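Local coordinates for protein KmHsv2 (PDB 3VU4) that probably binds phosphoinositides through its seven-bladed beta-propeller, as a PROPPIN-family relative of the autophagy protein Atg18, at residues A[142-151]-A[198-207]. Sequence-based numbering, arbitrary orientation.
With SO4 (sulfate ion), chain J.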
# COMPACT_ATOMS: atom_id res chain seq x y z
N VAL A 142 -7.29 0.05 11.89
CA VAL A 142 -6.71 -0.41 10.64
C VAL A 142 -7.76 -0.76 9.59
O VAL A 142 -8.73 -1.46 9.88
CB VAL A 142 -5.83 -1.65 10.86
CG1 VAL A 142 -5.17 -2.07 9.56
CG2 VAL A 142 -4.80 -1.37 11.94
N CYS A 143 -7.57 -0.30 8.37
CA CYS A 143 -8.51 -0.65 7.32
C CYS A 143 -7.94 -0.38 5.94
O CYS A 143 -7.26 0.62 5.71
CB CYS A 143 -9.83 0.09 7.50
SG CYS A 143 -9.91 1.72 6.77
N GLU A 144 -8.19 -1.30 5.03
CA GLU A 144 -7.72 -1.14 3.68
C GLU A 144 -8.87 -1.49 2.75
O GLU A 144 -9.70 -2.35 3.05
CB GLU A 144 -6.54 -2.08 3.39
CG GLU A 144 -5.62 -1.55 2.29
CD GLU A 144 -5.07 -2.64 1.40
OE1 GLU A 144 -4.82 -3.75 1.90
OE2 GLU A 144 -4.87 -2.38 0.20
N PHE A 145 -8.93 -0.80 1.62
CA PHE A 145 -9.97 -1.07 0.66
C PHE A 145 -9.32 -1.14 -0.70
O PHE A 145 -8.60 -0.23 -1.10
CB PHE A 145 -11.02 0.04 0.65
CG PHE A 145 -12.07 -0.17 -0.39
CD1 PHE A 145 -12.99 -1.20 -0.27
CD2 PHE A 145 -12.09 0.63 -1.53
CE1 PHE A 145 -13.93 -1.44 -1.27
CE2 PHE A 145 -13.03 0.39 -2.54
CZ PHE A 145 -13.95 -0.65 -2.41
N SER A 146 -9.58 -2.22 -1.42
CA SER A 146 -9.02 -2.37 -2.75
C SER A 146 -9.77 -3.41 -3.53
O SER A 146 -10.16 -4.45 -2.99
CB SER A 146 -7.54 -2.77 -2.67
OG SER A 146 -7.01 -3.04 -3.96
N ASN A 147 -9.99 -3.12 -4.81
CA ASN A 147 -10.66 -4.06 -5.69
C ASN A 147 -11.98 -4.57 -5.09
O ASN A 147 -12.19 -5.78 -5.00
CB ASN A 147 -9.71 -5.22 -5.94
CG ASN A 147 -9.94 -5.88 -7.25
OD1 ASN A 147 -9.16 -5.72 -8.18
ND2 ASN A 147 -11.03 -6.64 -7.35
N GLY A 148 -12.84 -3.66 -4.66
CA GLY A 148 -14.12 -4.05 -4.09
C GLY A 148 -14.13 -4.79 -2.76
O GLY A 148 -15.19 -5.23 -2.30
N LEU A 149 -12.97 -4.94 -2.12
CA LEU A 149 -12.91 -5.65 -0.85
C LEU A 149 -12.49 -4.74 0.31
O LEU A 149 -11.52 -3.98 0.19
CB LEU A 149 -11.94 -6.82 -0.99
CG LEU A 149 -12.15 -8.06 -0.12
CD1 LEU A 149 -13.52 -8.64 -0.39
CD2 LEU A 149 -11.07 -9.09 -0.44
N LEU A 150 -13.20 -4.81 1.42
CA LEU A 150 -12.89 -3.99 2.59
C LEU A 150 -12.35 -4.86 3.72
O LEU A 150 -12.99 -5.85 4.11
CB LEU A 150 -14.13 -3.24 3.08
CG LEU A 150 -13.94 -2.21 4.20
CD1 LEU A 150 -13.28 -0.94 3.63
CD2 LEU A 150 -15.30 -1.85 4.82
N VAL A 151 -11.18 -4.49 4.24
CA VAL A 151 -10.57 -5.22 5.35
C VAL A 151 -10.38 -4.22 6.48
O VAL A 151 -9.81 -3.15 6.27
CB VAL A 151 -9.18 -5.79 4.97
CG1 VAL A 151 -8.59 -6.54 6.16
CG2 VAL A 151 -9.30 -6.72 3.77
N ILE A 198 -2.66 -5.14 15.32
CA ILE A 198 -2.19 -5.17 13.95
C ILE A 198 -1.54 -3.85 13.54
O ILE A 198 -2.07 -2.75 13.80
CB ILE A 198 -3.35 -5.48 12.98
CG1 ILE A 198 -3.62 -6.99 12.98
CG2 ILE A 198 -3.03 -4.96 11.58
CD1 ILE A 198 -4.83 -7.39 12.18
N LYS A 199 -0.39 -3.96 12.89
CA LYS A 199 0.35 -2.80 12.42
C LYS A 199 -0.28 -2.27 11.14
O LYS A 199 -0.58 -1.07 11.03
CB LYS A 199 1.81 -3.18 12.18
CG LYS A 199 2.68 -2.04 11.67
CD LYS A 199 2.60 -0.84 12.58
CE LYS A 199 3.57 0.24 12.16
NZ LYS A 199 3.25 1.52 12.86
N MET A 200 -0.48 -3.16 10.17
CA MET A 200 -1.09 -2.79 8.89
C MET A 200 -1.51 -4.05 8.13
O MET A 200 -1.01 -5.14 8.41
CB MET A 200 -0.11 -2.01 8.03
CG MET A 200 1.14 -2.80 7.67
SD MET A 200 2.21 -1.90 6.54
CE MET A 200 3.22 -1.06 7.71
N VAL A 201 -2.44 -3.89 7.19
CA VAL A 201 -2.88 -5.03 6.38
C VAL A 201 -2.75 -4.63 4.92
O VAL A 201 -2.89 -3.47 4.57
CB VAL A 201 -4.33 -5.48 6.69
CG1 VAL A 201 -4.44 -5.87 8.17
CG2 VAL A 201 -5.31 -4.40 6.33
N ARG A 202 -2.46 -5.61 4.07
CA ARG A 202 -2.28 -5.32 2.65
C ARG A 202 -2.88 -6.36 1.72
O ARG A 202 -2.57 -7.56 1.82
CB ARG A 202 -0.78 -5.17 2.36
CG ARG A 202 -0.13 -3.97 3.03
CD ARG A 202 -0.45 -2.68 2.28
NE ARG A 202 0.28 -1.53 2.81
CZ ARG A 202 -0.05 -0.86 3.92
NH1 ARG A 202 -1.12 -1.20 4.62
NH2 ARG A 202 0.71 0.14 4.32
N LEU A 203 -3.74 -5.90 0.82
CA LEU A 203 -4.38 -6.74 -0.17
C LEU A 203 -3.48 -6.85 -1.39
O LEU A 203 -2.79 -5.88 -1.74
CB LEU A 203 -5.72 -6.15 -0.59
CG LEU A 203 -6.87 -6.18 0.42
CD1 LEU A 203 -8.03 -5.34 -0.10
CD2 LEU A 203 -7.31 -7.62 0.65
N ASN A 204 -3.46 -8.01 -2.04
CA ASN A 204 -2.67 -8.17 -3.24
C ASN A 204 -3.52 -7.65 -4.41
O ASN A 204 -4.70 -7.35 -4.24
CB ASN A 204 -2.23 -9.64 -3.44
CG ASN A 204 -3.40 -10.61 -3.61
OD1 ASN A 204 -4.57 -10.29 -3.36
ND2 ASN A 204 -3.08 -11.84 -4.03
N ARG A 205 -2.90 -7.49 -5.58
CA ARG A 205 -3.57 -6.97 -6.77
C ARG A 205 -4.99 -7.48 -7.00
O ARG A 205 -5.92 -6.70 -7.19
CB ARG A 205 -2.73 -7.28 -8.00
CG ARG A 205 -2.05 -6.10 -8.63
CD ARG A 205 -2.75 -5.66 -9.90
NE ARG A 205 -1.82 -5.02 -10.83
CZ ARG A 205 -1.03 -3.99 -10.52
NH1 ARG A 205 -1.05 -3.47 -9.29
NH2 ARG A 205 -0.21 -3.47 -11.43
N LYS A 206 -5.15 -8.80 -7.00
CA LYS A 206 -6.45 -9.42 -7.23
C LYS A 206 -7.38 -9.37 -6.02
O LYS A 206 -8.59 -9.57 -6.17
CB LYS A 206 -6.25 -10.87 -7.65
CG LYS A 206 -5.44 -11.05 -8.91
CD LYS A 206 -5.10 -12.51 -9.15
CE LYS A 206 -4.22 -12.66 -10.38
NZ LYS A 206 -3.65 -14.04 -10.48
N SER A 207 -6.83 -9.13 -4.84
CA SER A 207 -7.61 -9.07 -3.61
C SER A 207 -8.00 -10.45 -3.10
O SER A 207 -8.88 -10.57 -2.25
CB SER A 207 -8.88 -8.23 -3.79
OG SER A 207 -8.58 -6.84 -3.80
S SO4 J . -10.14 -0.47 -7.30
O1 SO4 J . -11.53 -0.97 -7.24
O2 SO4 J . -9.23 -1.56 -7.72
O3 SO4 J . -10.07 0.62 -8.26
O4 SO4 J . -9.74 0.03 -5.97
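I198 meets V142 at the start of the contact, where their side chains cross at about a right angle. Both send in CG2, and these carbons lie 4.0 Å apart. V201 follows with its CG2, which fits between V142 CG1, E144 CB and V151 CG1. A chi1 of -59° tucks this methyl over its own backbone, toward the neighbouring blade. R202 starts out away from the other segment, and its NH1 curls back to donate a hydrogen bond to V201 O (2.9 Å). The N of L203 makes one of the two hydrogen bonds between the segments. It donates to E144 OE1 at 2.6 Å, on the syn lone pair, and the bond is well bent (137°). E144 thus reaches across to the next blade's innermost strand. Its chain bends at chi2 and lies alongside L203, the two ends pointing opposite ways. The two branches of L203 divide the work. CD1 rests on S146 CB (3.7 Å). CD2 meets V151 CG2 tip to tip at 3.8 Å and also touches L149 CD2. At the end, S207 closes a type I turn from N204. Its OG donates to S146 O at 3.0 Å, from well above the carbonyl plane. L149 N, within the type I' turn of S146 to L149, reaches the same oxygen from the opposite face, so two bonds grip it. A sulfate, probably from the crystallisation liquor, binds weakly to N147 N. Strands 142-146 and 198-203 run nearly parallel (10°). They are the first strands of two successive four-stranded blades, packed by side chains around the propeller centre. On the far side of 198-203 stands strand 243-248 of the following blade. M200 packs on V243 and M246 there, and R202 forms a salt bridge with D245.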